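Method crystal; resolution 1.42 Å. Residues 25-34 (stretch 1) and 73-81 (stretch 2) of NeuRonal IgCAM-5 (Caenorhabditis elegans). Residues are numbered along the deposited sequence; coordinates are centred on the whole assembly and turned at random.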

# COMPACT_ATOMS: atom_id res chain seq x y z
N ASP A 25 -6.90 -8.56 15.74
CA ASP A 25 -5.51 -8.49 15.31
C ASP A 25 -5.28 -9.40 14.10
O ASP A 25 -5.83 -10.51 14.03
CB ASP A 25 -4.57 -9.05 16.40
CG ASP A 25 -4.47 -8.14 17.62
OD1 ASP A 25 -4.91 -6.96 17.56
OD2 ASP A 25 -3.92 -8.62 18.64
N PHE A 26 -4.39 -8.94 13.21
CA PHE A 26 -3.78 -9.77 12.16
C PHE A 26 -2.29 -9.79 12.45
O PHE A 26 -1.66 -8.74 12.60
CB PHE A 26 -4.07 -9.19 10.75
CG PHE A 26 -5.49 -9.40 10.30
CD1 PHE A 26 -5.85 -10.61 9.73
CD2 PHE A 26 -6.46 -8.41 10.44
CE1 PHE A 26 -7.13 -10.84 9.31
CE2 PHE A 26 -7.74 -8.66 10.04
CZ PHE A 26 -8.09 -9.86 9.46
N THR A 27 -1.72 -10.99 12.53
CA THR A 27 -0.28 -11.12 12.82
C THR A 27 0.48 -11.69 11.63
O THR A 27 0.08 -12.71 11.05
CB THR A 27 -0.06 -12.01 14.05
OG1 THR A 27 -0.77 -11.47 15.17
CG2 THR A 27 1.48 -12.13 14.40
N CYS A 28 1.55 -11.02 11.25
CA CYS A 28 2.44 -11.47 10.19
C CYS A 28 3.78 -11.81 10.84
O CYS A 28 4.47 -10.92 11.36
CB CYS A 28 2.63 -10.32 9.22
SG CYS A 28 3.52 -10.71 7.72
N ILE A 29 4.16 -13.08 10.79
CA ILE A 29 5.40 -13.53 11.42
C ILE A 29 6.39 -13.80 10.30
O ILE A 29 6.12 -14.59 9.39
CB ILE A 29 5.17 -14.79 12.27
CG1 ILE A 29 4.11 -14.49 13.36
CG2 ILE A 29 6.52 -15.26 12.87
CD1 ILE A 29 3.70 -15.68 14.24
N VAL A 30 7.47 -13.04 10.28
CA VAL A 30 8.37 -13.09 9.15
C VAL A 30 9.67 -13.69 9.60
O VAL A 30 10.32 -13.15 10.51
CB VAL A 30 8.60 -11.71 8.53
CG1 VAL A 30 9.43 -11.93 7.26
CG2 VAL A 30 7.28 -10.98 8.26
N ASN A 31 10.07 -14.78 8.95
CA ASN A 31 11.37 -15.40 9.15
C ASN A 31 12.32 -14.85 8.10
O ASN A 31 11.93 -14.64 6.94
CB ASN A 31 11.27 -16.93 9.05
CG ASN A 31 10.50 -17.52 10.20
OD1 ASN A 31 10.52 -16.97 11.31
ND2 ASN A 31 9.76 -18.59 9.95
N ASP A 32 13.57 -14.60 8.53
CA ASP A 32 14.64 -14.16 7.63
C ASP A 32 14.30 -12.85 6.90
O ASP A 32 14.53 -12.69 5.70
CB ASP A 32 15.04 -15.28 6.66
CG ASP A 32 15.47 -16.54 7.39
OD1 ASP A 32 16.39 -16.44 8.23
OD2 ASP A 32 14.84 -17.59 7.17
N LEU A 33 13.70 -11.90 7.64
CA LEU A 33 13.33 -10.62 7.02
C LEU A 33 14.55 -9.85 6.54
O LEU A 33 14.50 -9.21 5.48
CB LEU A 33 12.50 -9.78 8.00
CG LEU A 33 12.05 -8.44 7.43
CD1 LEU A 33 11.01 -8.66 6.34
CD2 LEU A 33 11.50 -7.55 8.53
N GLY A 34 15.66 -9.92 7.28
CA GLY A 34 16.80 -9.09 6.94
C GLY A 34 16.44 -7.61 6.87
O GLY A 34 15.75 -7.07 7.74
N HIS A 73 11.59 -10.86 17.73
CA HIS A 73 11.44 -9.54 17.15
C HIS A 73 10.98 -9.63 15.70
O HIS A 73 11.34 -8.79 14.87
CB HIS A 73 12.70 -8.66 17.28
CG HIS A 73 13.14 -8.39 18.70
ND1 HIS A 73 12.42 -8.78 19.81
CD2 HIS A 73 14.25 -7.77 19.17
CE1 HIS A 73 13.05 -8.40 20.90
NE2 HIS A 73 14.17 -7.79 20.55
N ASN A 74 10.20 -10.67 15.38
CA ASN A 74 9.77 -10.92 14.02
C ASN A 74 8.26 -11.09 13.88
O ASN A 74 7.80 -11.56 12.83
CB ASN A 74 10.47 -12.16 13.47
CG ASN A 74 9.98 -13.43 14.15
OD1 ASN A 74 9.43 -13.38 15.25
ND2 ASN A 74 10.14 -14.56 13.48
N GLU A 75 7.48 -10.76 14.91
CA GLU A 75 6.03 -10.71 14.80
C GLU A 75 5.57 -9.28 14.60
O GLU A 75 5.98 -8.37 15.34
CB GLU A 75 5.36 -11.33 16.02
CG GLU A 75 6.02 -12.65 16.36
CD GLU A 75 5.30 -13.42 17.40
OE1 GLU A 75 4.16 -13.05 17.73
OE2 GLU A 75 5.89 -14.39 17.90
N TRP A 76 4.75 -9.08 13.59
CA TRP A 76 4.21 -7.77 13.26
C TRP A 76 2.70 -7.90 13.44
O TRP A 76 2.05 -8.65 12.72
CB TRP A 76 4.60 -7.45 11.82
CG TRP A 76 6.10 -7.37 11.62
CD1 TRP A 76 6.98 -8.42 11.65
CD2 TRP A 76 6.89 -6.20 11.36
NE1 TRP A 76 8.26 -7.97 11.42
CE2 TRP A 76 8.24 -6.62 11.25
CE3 TRP A 76 6.60 -4.83 11.22
CZ2 TRP A 76 9.28 -5.73 10.98
CZ3 TRP A 76 7.63 -3.96 10.96
CH2 TRP A 76 8.96 -4.41 10.85
N VAL A 77 2.14 -7.17 14.41
CA VAL A 77 0.74 -7.33 14.77
C VAL A 77 0.02 -6.04 14.44
O VAL A 77 0.34 -4.98 15.01
CB VAL A 77 0.57 -7.64 16.26
CG1 VAL A 77 -0.90 -7.86 16.57
CG2 VAL A 77 1.37 -8.87 16.64
N LEU A 78 -0.93 -6.13 13.53
CA LEU A 78 -1.79 -5.01 13.17
C LEU A 78 -3.12 -5.19 13.90
O LEU A 78 -3.80 -6.20 13.73
CB LEU A 78 -2.04 -5.05 11.67
CG LEU A 78 -2.98 -3.93 11.25
CD1 LEU A 78 -2.23 -2.61 11.27
CD2 LEU A 78 -3.47 -4.28 9.88
N THR A 79 -3.49 -4.20 14.71
CA THR A 79 -4.79 -4.22 15.37
C THR A 79 -5.75 -3.30 14.64
O THR A 79 -5.38 -2.16 14.33
CB THR A 79 -4.66 -3.76 16.81
OG1 THR A 79 -3.78 -4.64 17.51
CG2 THR A 79 -6.00 -3.71 17.50
N ILE A 80 -6.93 -3.81 14.33
CA ILE A 80 -8.05 -2.98 13.88
C ILE A 80 -8.95 -2.77 15.08
O ILE A 80 -9.57 -3.71 15.59
CB ILE A 80 -8.83 -3.63 12.73
CG1 ILE A 80 -7.85 -3.96 11.61
CG2 ILE A 80 -9.88 -2.66 12.18
CD1 ILE A 80 -7.96 -5.30 11.16
N LYS A 81 -8.99 -1.55 15.57
CA LYS A 81 -9.81 -1.25 16.74
C LYS A 81 -11.24 -0.97 16.31
O LYS A 81 -11.49 -0.41 15.24
CB LYS A 81 -9.26 -0.00 17.43
CG LYS A 81 -7.80 -0.15 17.95
CD LYS A 81 -7.76 -0.98 19.20
CE LYS A 81 -8.30 -0.12 20.36
NZ LYS A 81 -8.35 -0.83 21.68

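Residues 25-31 and 75-80 form two neighbouring antiparallel strands, their directions 163° apart and their axes approaching to 4.6 Å. Asp 25 lies across from Thr 79, Thr 27 from Val 77 and Ile 29 from Glu 75 as non-hydrogen-bonded pairs; Phe 26 with Leu 78 and Cys 28 with Trp 76 are the hydrogen-bonded pairs that alternate with them.

In each hydrogen-bonded pair both residues give an amide and receive one. Phe 26 N donates to Leu 78 O at 2.9 Å, and Leu 78 N returns a bond to Phe 26 O, also at 2.9 Å. The next ring repeats the pattern: Cys 28 N reaches Trp 76 O at 2.8 Å, nearly linear at 174°, while Trp 76 N meets Cys 28 O at 2.9 Å with a more bent angle of 153°. Beyond it, Val 30 N donates to Asn 74 O at 3.0 Å. The return bond there comes from a side chain: Asn 74 ND2 makes a weak bond to Val 30 O, 3.3 Å long and 134° at the hydrogen. An asparagine amide can do this because it carries the same N-H donor as the backbone, here on a side chain with chi1 near 70° (p).

Several carbonyls also accept CA-H...O contacts from the non-hydrogen-bonded positions, as antiparallel geometry favours. Trp 76 O, already bound to Cys 28 N, lies 3.4 Å from Thr 27 CA, and Asn 74 O lies 3.4 Å from Ile 29 CA.

The face bearing Asp 25, Thr 27, Ile 29, Glu 75, Val 77 and Thr 79 mixes polar and apolar groups. Thr 79 OG1 donates to Asp 25 OD1 at 2.6 Å, a short bond in which a carboxylate, a strong acceptor, receives the hydrogen bond of the hydroxyl; both Asp 25 oxygens have further hydrogen bonds elsewhere in the structure. Beside this pair the beta-branched Thr 27 and Val 77, a type well suited to extended backbone, meet at 3.7 Å between Thr 27 OG1 and Val 77 CG2. The aliphatic part of Glu 75 serves Ile 29, with CG 4.0 Å from Ile 29 CG1.

The other face, with Phe 26, Cys 28, Trp 76 and Leu 78, is buried and offers hydrophobic surface. Ile 80 CD1 approaches the edge of the Phe 26 ring, 3.5 Å from CD2. The broad indole of Trp 76 reaches beyond its own strand pair: its CZ2 lies 3.8 Å from CD2 of Leu 33, a buried loop residue whose CA-to-CB bond points toward the second stretch.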